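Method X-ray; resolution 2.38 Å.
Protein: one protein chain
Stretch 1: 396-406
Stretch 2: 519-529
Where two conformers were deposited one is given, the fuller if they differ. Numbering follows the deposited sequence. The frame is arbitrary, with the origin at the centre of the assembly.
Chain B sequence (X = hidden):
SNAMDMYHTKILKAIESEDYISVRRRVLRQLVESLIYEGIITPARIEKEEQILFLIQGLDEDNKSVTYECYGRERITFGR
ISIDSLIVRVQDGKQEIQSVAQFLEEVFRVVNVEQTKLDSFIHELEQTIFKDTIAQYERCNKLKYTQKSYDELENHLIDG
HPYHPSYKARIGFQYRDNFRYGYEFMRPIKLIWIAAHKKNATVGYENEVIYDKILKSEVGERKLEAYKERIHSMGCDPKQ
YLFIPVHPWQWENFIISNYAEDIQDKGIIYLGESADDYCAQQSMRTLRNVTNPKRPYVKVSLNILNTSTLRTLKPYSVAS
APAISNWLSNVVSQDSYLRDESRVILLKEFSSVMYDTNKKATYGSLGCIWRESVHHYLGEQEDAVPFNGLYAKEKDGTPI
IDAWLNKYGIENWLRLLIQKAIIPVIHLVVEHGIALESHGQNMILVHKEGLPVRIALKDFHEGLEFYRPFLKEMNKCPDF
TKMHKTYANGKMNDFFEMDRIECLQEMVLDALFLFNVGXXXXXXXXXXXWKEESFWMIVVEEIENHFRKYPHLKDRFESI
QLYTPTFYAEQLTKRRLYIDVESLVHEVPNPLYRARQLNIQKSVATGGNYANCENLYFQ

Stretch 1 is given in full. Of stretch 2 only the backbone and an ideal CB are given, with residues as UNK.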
ATOM      1  N   ASP B 396      23.660  24.818   6.651  1.00 57.75           N
ATOM      2  CA  ASP B 396      25.046  24.840   7.172  1.00 58.53           C
ATOM      3  C   ASP B 396      25.137  24.774   8.709  1.00 63.53           C
ATOM      4  O   ASP B 396      26.246  24.840   9.278  1.00 62.85           O
ATOM      5  CB  ASP B 396      25.833  26.063   6.661  1.00 71.18           C
ATOM      6  CG  ASP B 396      25.354  27.394   7.278  1.00 87.75           C
ATOM      7  OD1 ASP B 396      24.524  27.382   8.225  1.00 89.15           O
ATOM      8  OD2 ASP B 396      25.814  28.466   6.817  1.00 89.54           O
ATOM      9  N   GLY B 397      23.974  24.683   9.366  1.00 48.07           N
ATOM     10  CA  GLY B 397      23.918  24.509  10.814  1.00 43.73           C
ATOM     11  C   GLY B 397      23.659  25.738  11.670  1.00 49.49           C
ATOM     12  O   GLY B 397      23.481  25.630  12.871  1.00 54.90           O
ATOM     13  N   THR B 398      23.664  26.917  11.072  1.00 54.47           N
ATOM     14  CA  THR B 398      23.379  28.140  11.813  1.00 54.67           C
ATOM     15  C   THR B 398      21.912  28.158  12.220  1.00 47.90           C
ATOM     16  O   THR B 398      21.053  28.089  11.365  1.00 48.77           O
ATOM     17  CB  THR B 398      23.611  29.365  10.911  1.00 52.88           C
ATOM     18  OG1 THR B 398      24.914  29.282  10.360  1.00 55.40           O
ATOM     19  CG2 THR B 398      23.471  30.655  11.687  1.00 53.77           C
ATOM     20  N   PRO B 399      21.624  28.283  13.521  1.00 44.94           N
ATOM     21  CA  PRO B 399      20.225  28.405  13.933  1.00 42.35           C
ATOM     22  C   PRO B 399      19.564  29.531  13.154  1.00 47.22           C
ATOM     23  O   PRO B 399      20.191  30.573  12.952  1.00 59.95           O
ATOM     24  CB  PRO B 399      20.342  28.784  15.411  1.00 35.30           C
ATOM     25  CG  PRO B 399      21.664  28.186  15.831  1.00 42.09           C
ATOM     26  CD  PRO B 399      22.538  28.494  14.651  1.00 41.65           C
ATOM     27  N   ILE B 400      18.333  29.340  12.710  1.00 39.74           N
ATOM     28  CA  ILE B 400      17.684  30.404  11.972  1.00 46.25           C
ATOM     29  C   ILE B 400      17.355  31.621  12.866  1.00 49.09           C
ATOM     30  O   ILE B 400      17.163  32.710  12.349  1.00 46.11           O
ATOM     31  CB  ILE B 400      16.422  29.931  11.218  1.00 54.36           C
ATOM     32  CG1 ILE B 400      15.294  29.683  12.193  1.00 55.92           C
ATOM     33  CG2 ILE B 400      16.698  28.711  10.336  1.00 47.34           C
ATOM     34  CD1 ILE B 400      14.038  30.343  11.742  1.00 66.04           C
ATOM     35  N   ILE B 401      17.346  31.454  14.190  1.00 40.17           N
ATOM     36  CA  ILE B 401      17.088  32.588  15.070  1.00 40.73           C
ATOM     37  C   ILE B 401      18.352  33.394  15.333  1.00 50.02           C
ATOM     38  O   ILE B 401      18.335  34.348  16.126  1.00 60.05           O
ATOM     39  CB  ILE B 401      16.387  32.221  16.431  1.00 42.53           C
ATOM     40  CG1 ILE B 401      17.230  31.250  17.256  1.00 44.21           C
ATOM     41  CG2 ILE B 401      14.975  31.661  16.204  1.00 47.85           C
ATOM     42  CD1 ILE B 401      16.635  30.934  18.614  1.00 33.78           C
ATOM     43  N   ASP B 402      19.448  33.012  14.679  1.00 45.16           N
ATOM     44  CA  ASP B 402      20.752  33.591  14.991  1.00 38.86           C
ATOM     45  C   ASP B 402      20.755  35.126  14.992  1.00 46.47           C
ATOM     46  O   ASP B 402      21.104  35.740  16.007  1.00 51.26           O
ATOM     47  CB  ASP B 402      21.838  33.017  14.086  1.00 42.05           C
ATOM     48  CG  ASP B 402      23.233  33.566  14.409  1.00 52.94           C
ATOM     49  OD1 ASP B 402      23.860  33.071  15.377  1.00 50.49           O
ATOM     50  OD2 ASP B 402      23.710  34.481  13.685  1.00 58.43           O
ATOM     51  N   ALA B 403      20.339  35.754  13.893  1.00 49.22           N
ATOM     52  CA  ALA B 403      20.310  37.215  13.850  1.00 46.22           C
ATOM     53  C   ALA B 403      19.520  37.781  15.028  1.00 50.58           C
ATOM     54  O   ALA B 403      19.969  38.704  15.674  1.00 58.44           O
ATOM     55  CB  ALA B 403      19.759  37.737  12.531  1.00 39.31           C
ATOM     56  N   TRP B 404      18.355  37.225  15.328  1.00 45.47           N
ATOM     57  CA  TRP B 404      17.584  37.739  16.455  1.00 48.30           C
ATOM     58  C   TRP B 404      18.363  37.676  17.764  1.00 47.97           C
ATOM     59  O   TRP B 404      18.313  38.606  18.569  1.00 47.15           O
ATOM     60  CB  TRP B 404      16.252  36.987  16.619  1.00 41.12           C
ATOM     61  CG  TRP B 404      15.353  37.129  15.449  1.00 46.43           C
ATOM     62  CD1 TRP B 404      15.460  38.041  14.423  1.00 39.14           C
ATOM     63  CD2 TRP B 404      14.212  36.318  15.152  1.00 44.08           C
ATOM     64  NE1 TRP B 404      14.439  37.844  13.523  1.00 46.63           N
ATOM     65  CE2 TRP B 404      13.664  36.796  13.944  1.00 45.40           C
ATOM     66  CE3 TRP B 404      13.594  35.240  15.801  1.00 45.39           C
ATOM     67  CZ2 TRP B 404      12.526  36.236  13.372  1.00 52.04           C
ATOM     68  CZ3 TRP B 404      12.472  34.681  15.236  1.00 41.38           C
ATOM     69  CH2 TRP B 404      11.943  35.180  14.030  1.00 48.16           C
ATOM     70  N   LEU B 405      19.027  36.554  18.008  1.00 48.40           N
ATOM     71  CA  LEU B 405      19.765  36.423  19.248  1.00 46.70           C
ATOM     72  C   LEU B 405      20.848  37.503  19.343  1.00 53.11           C
ATOM     73  O   LEU B 405      21.044  38.068  20.413  1.00 59.34           O
ATOM     74  CB  LEU B 405      20.357  35.018  19.452  1.00 32.80           C
ATOM     75  CG  LEU B 405      19.377  33.843  19.510  1.00 42.09           C
ATOM     76  CD1 LEU B 405      20.126  32.495  19.601  1.00 36.47           C
ATOM     77  CD2 LEU B 405      18.427  34.032  20.672  1.00 41.09           C
ATOM     78  N   ASN B 406      21.524  37.766  18.225  0.61 52.22           N
ATOM     79  CA  ASN B 406      22.562  38.790  18.177  0.61 55.73           C
ATOM     80  C   ASN B 406      21.967  40.169  18.491  0.61 60.29           C
ATOM     81  O   ASN B 406      22.568  40.976  19.214  0.61 58.93           O
ATOM     82  CB  ASN B 406      23.295  38.799  16.814  0.61 52.13           C
ATOM     83  CG  ASN B 406      24.110  37.530  16.558  0.61 59.74           C
ATOM     84  OD1 ASN B 406      24.339  36.719  17.457  0.61 65.54           O
ATOM     85  ND2 ASN B 406      24.547  37.356  15.318  0.61 66.92           N
ATOM     86  N   UNK B 519      13.776  21.351  22.840  1.00 39.55           N
ATOM     87  CA  UNK B 519      14.649  21.303  21.664  1.00 38.68           C
ATOM     88  C   UNK B 519      15.407  22.617  21.512  1.00 39.89           C
ATOM     89  O   UNK B 519      16.567  22.625  21.117  1.00 44.68           O
ATOM     90  CB  UNK B 519      13.838  21.010  20.400  1.00 38.68           C
ATOM     91  N   UNK B 520      14.750  23.729  21.822  1.00 40.28           N
ATOM     92  CA  UNK B 520      15.432  25.035  21.823  1.00 44.43           C
ATOM     93  C   UNK B 520      16.606  25.073  22.832  1.00 45.63           C
ATOM     94  O   UNK B 520      17.680  25.553  22.510  1.00 47.08           O
ATOM     95  CB  UNK B 520      14.429  26.143  22.152  1.00 44.43           C
ATOM     96  N   UNK B 521      16.392  24.562  24.043  1.00 40.38           N
ATOM     97  CA  UNK B 521      17.446  24.489  25.047  1.00 38.26           C
ATOM     98  C   UNK B 521      18.663  23.720  24.513  1.00 41.57           C
ATOM     99  O   UNK B 521      19.807  24.093  24.753  1.00 48.09           O
ATOM    100  CB  UNK B 521      16.917  23.826  26.320  1.00 38.26           C
ATOM    101  N   UNK B 522      18.418  22.658  23.767  1.00 35.64           N
ATOM    102  CA  UNK B 522      19.517  21.951  23.106  1.00 42.41           C
ATOM    103  C   UNK B 522      20.311  22.812  22.109  1.00 42.28           C
ATOM    104  O   UNK B 522      21.534  22.730  22.040  1.00 40.78           O
ATOM    105  CB  UNK B 522      18.959  20.727  22.377  1.00 42.41           C
ATOM    106  N   UNK B 523      19.597  23.602  21.313  1.00 46.22           N
ATOM    107  CA  UNK B 523      20.209  24.453  20.318  1.00 43.57           C
ATOM    108  C   UNK B 523      21.028  25.544  21.001  1.00 41.92           C
ATOM    109  O   UNK B 523      22.166  25.797  20.638  1.00 40.80           O
ATOM    110  CB  UNK B 523      19.145  25.063  19.403  1.00 43.57           C
ATOM    111  N   UNK B 524      20.473  26.131  22.047  1.00 44.97           N
ATOM    112  CA  UNK B 524      21.173  27.184  22.742  1.00 41.59           C
ATOM    113  C   UNK B 524      22.461  26.645  23.372  1.00 42.40           C
ATOM    114  O   UNK B 524      23.514  27.269  23.231  1.00 42.24           O
ATOM    115  CB  UNK B 524      20.269  27.809  23.807  1.00 41.59           C
ATOM    116  N   UNK B 525      22.378  25.494  24.050  1.00 41.70           N
ATOM    117  CA  UNK B 525      23.579  24.859  24.629  1.00 47.90           C
ATOM    118  C   UNK B 525      24.659  24.515  23.587  1.00 53.82           C
ATOM    119  O   UNK B 525      25.848  24.814  23.772  1.00 49.79           O
ATOM    120  CB  UNK B 525      23.173  23.582  25.367  1.00 47.90           C
ATOM    121  N   UNK B 526      24.265  23.864  22.502  1.00 48.42           N
ATOM    122  CA  UNK B 526      25.300  23.374  21.609  1.00 49.57           C
ATOM    123  C   UNK B 526      25.860  24.428  20.663  1.00 47.50           C
ATOM    124  O   UNK B 526      27.001  24.352  20.275  1.00 49.83           O
ATOM    125  CB  UNK B 526      24.747  22.206  20.789  1.00 49.57           C
ATOM    126  N   UNK B 527      25.027  25.365  20.245  1.00 52.99           N
ATOM    127  CA  UNK B 527      25.466  26.480  19.422  1.00 50.37           C
ATOM    128  C   UNK B 527      26.052  27.713  20.123  1.00 52.17           C
ATOM    129  O   UNK B 527      26.916  28.401  19.579  1.00 54.24           O
ATOM    130  CB  UNK B 527      24.271  26.938  18.584  1.00 50.37           C
ATOM    131  N   UNK B 528      25.412  28.115  21.198  1.00 48.62           N
ATOM    132  CA  UNK B 528      25.839  29.265  21.969  1.00 55.04           C
ATOM    133  C   UNK B 528      26.493  29.035  23.324  1.00 57.16           C
ATOM    134  O   UNK B 528      26.810  29.999  24.019  1.00 55.83           O
ATOM    135  CB  UNK B 528      24.617  30.159  22.188  1.00 55.04           C
ATOM    136  N   UNK B 529      26.614  27.784  23.754  1.00 50.10           N
ATOM    137  CA  UNK B 529      27.164  27.526  25.093  1.00 55.91           C
ATOM    138  C   UNK B 529      26.284  28.105  26.188  1.00 52.45           C
ATOM    139  O   UNK B 529      26.758  28.415  27.274  1.00 57.59           O
ATOM    140  CB  UNK B 529      28.575  28.107  25.209  1.00 55.91           C
TER

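Stretch 2 is helical through 528, in a helix that begins earlier in the chain, and its side toward stretch 1 meets the turn P399 to D402 and the start of the helix that follows it.

Position 519 has no atom of stretch 1 near its CB. Stretch 1 sets no preference. The residue is E519, and its carboxylate is bonded elsewhere in the structure.

At position 520 CA-to-CB points sideways, and nothing of stretch 1 lies within 5.5 Å of the CB. A longer side chain could still reach the apolar end of I401, so leucine, isoleucine, methionine or phenylalanine would be reasonable. The residue is L520. Its chi1 is t, and its end comes nearer than its CB, with L520 CD1 3.7 Å from I401 CD1.

Positions 521 and 522 are out of reach of stretch 1, which leaves them open. They are A521 and F522.

At position 523 the CB points toward stretch 1. Its CA and that of P399 are the closest matched pair, 7.5 Å from CA to CA. The ideal CB is 5.4 Å from P399 CG. A medium apolar side chain suits, such as valine, isoleucine or leucine; alanine would fit but leave the proline untouched. The residue is V523. It places CG1 3.9 Å from P399 CG, an apolar contact with the proline ring.

At position 524 CA-to-CB is sideways again. The side chain of L405 is the apolar neighbour within range of a longer residue, so leucine, isoleucine or methionine would fit. The residue is L524, with chi1 m and chi2 t. L524 CD2 lies 3.8 Å from L405 CD1.

Positions 525 and 526 are out of reach. They are A525 and D526; the carboxylate of D526 is bonded elsewhere in the structure.

At position 527 the CB points toward stretch 1, 4.0 Å from P399 CG. Farther off, to one side of the proline, lies G397 O. A long side chain with an apolar stem and a polar end would suit, such as lysine, arginine or glutamine; a plain apolar one could also cover the ring. The residue is K527. Its CG is 3.7 Å from P399 CG, and the chain extends until K527 CE is 3.1 Å from G397 O.

At position 528 the CB points toward stretch 1 but has nothing within 5.5 Å. There is space for a large side chain alongside P399 and L405, with the carboxylate of D402 farther on. A large residue with a donor at its end is favoured: tyrosine, perhaps a long donor such as arginine or lysine. The residue is Y528, which has the largest covered area of either stretch. Y528 OH donates a hydrogen bond to D402 OD1 at 2.6 Å, near the ring plane. Y528 CE2 is 3.3 Å from L405 CD1 and 3.8 Å from P399 CG.

Position 529 leaves the helix with positive phi, which glycine, asparagine or aspartate tolerate best. The residue is E529, out of reach of stretch 1.

Stretch 2, residues 519-529: ELAFVLADKYE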
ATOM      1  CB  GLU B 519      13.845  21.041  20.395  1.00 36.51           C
ATOM      2  CG  GLU B 519      13.177  19.667  20.363  1.00 45.11           C
ATOM      3  CD  GLU B 519      14.153  18.493  20.150  1.00 55.04           C
ATOM      4  OE1 GLU B 519      13.730  17.346  20.452  1.00 52.47           O
ATOM      5  OE2 GLU B 519      15.313  18.702  19.678  1.00 47.98           O
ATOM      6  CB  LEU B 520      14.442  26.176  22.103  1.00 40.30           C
ATOM      7  CG  LEU B 520      14.948  27.618  22.054  1.00 44.15           C
ATOM      8  CD1 LEU B 520      15.515  27.993  20.640  1.00 31.81           C
ATOM      9  CD2 LEU B 520      13.837  28.567  22.485  1.00 38.96           C
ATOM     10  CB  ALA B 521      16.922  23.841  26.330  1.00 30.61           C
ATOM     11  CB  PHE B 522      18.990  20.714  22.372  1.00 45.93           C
ATOM     12  CG  PHE B 522      18.507  19.628  23.281  1.00 51.51           C
ATOM     13  CD1 PHE B 522      19.132  19.390  24.484  1.00 54.61           C
ATOM     14  CD2 PHE B 522      17.422  18.849  22.927  1.00 55.09           C
ATOM     15  CE1 PHE B 522      18.681  18.387  25.310  1.00 62.13           C
ATOM     16  CE2 PHE B 522      16.963  17.867  23.749  1.00 54.24           C
ATOM     17  CZ  PHE B 522      17.592  17.633  24.942  1.00 59.04           C
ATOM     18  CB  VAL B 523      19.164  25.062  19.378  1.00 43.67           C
ATOM     19  CG1 VAL B 523      19.777  26.183  18.585  1.00 40.69           C
ATOM     20  CG2 VAL B 523      18.633  24.003  18.432  1.00 41.65           C
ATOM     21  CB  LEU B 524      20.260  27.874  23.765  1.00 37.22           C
ATOM     22  CG  LEU B 524      19.070  28.631  23.162  1.00 42.16           C
ATOM     23  CD1 LEU B 524      18.316  29.344  24.263  1.00 37.10           C
ATOM     24  CD2 LEU B 524      19.472  29.635  22.037  1.00 38.32           C
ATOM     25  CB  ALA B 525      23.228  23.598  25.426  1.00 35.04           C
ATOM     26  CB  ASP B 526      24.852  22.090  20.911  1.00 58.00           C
ATOM     27  CG  ASP B 526      24.497  20.972  21.923  1.00 64.55           C
ATOM     28  OD1 ASP B 526      25.338  20.638  22.800  1.00 64.85           O
ATOM     29  OD2 ASP B 526      23.363  20.459  21.859  1.00 63.52           O
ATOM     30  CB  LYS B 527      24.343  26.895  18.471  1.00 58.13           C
ATOM     31  CG  LYS B 527      23.847  25.728  17.600  1.00 52.81           C
ATOM     32  CD  LYS B 527      24.990  25.160  16.779  1.00 50.22           C
ATOM     33  CE  LYS B 527      24.430  24.476  15.550  1.00 59.62           C
ATOM     34  NZ  LYS B 527      25.461  23.832  14.674  1.00 69.38           N
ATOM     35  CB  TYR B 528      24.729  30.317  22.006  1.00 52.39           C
ATOM     36  CG  TYR B 528      24.134  30.574  20.623  1.00 47.70           C
ATOM     37  CD1 TYR B 528      24.793  31.368  19.708  1.00 51.90           C
ATOM     38  CD2 TYR B 528      22.948  29.986  20.224  1.00 41.83           C
ATOM     39  CE1 TYR B 528      24.272  31.605  18.438  1.00 59.49           C
ATOM     40  CE2 TYR B 528      22.410  30.216  18.942  1.00 48.05           C
ATOM     41  CZ  TYR B 528      23.086  31.033  18.065  1.00 57.34           C
ATOM     42  OH  TYR B 528      22.605  31.291  16.802  1.00 59.13           O
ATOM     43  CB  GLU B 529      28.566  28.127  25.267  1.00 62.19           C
ATOM     44  CG  GLU B 529      29.482  27.959  24.087  1.00 83.25           C
ATOM     45  CD  GLU B 529      29.595  26.519  23.657  1.00103.63           C
ATOM     46  OE1 GLU B 529      30.133  25.706  24.446  1.00111.40           O
ATOM     47  OE2 GLU B 529      29.138  26.199  22.532  1.00110.10           O
TER
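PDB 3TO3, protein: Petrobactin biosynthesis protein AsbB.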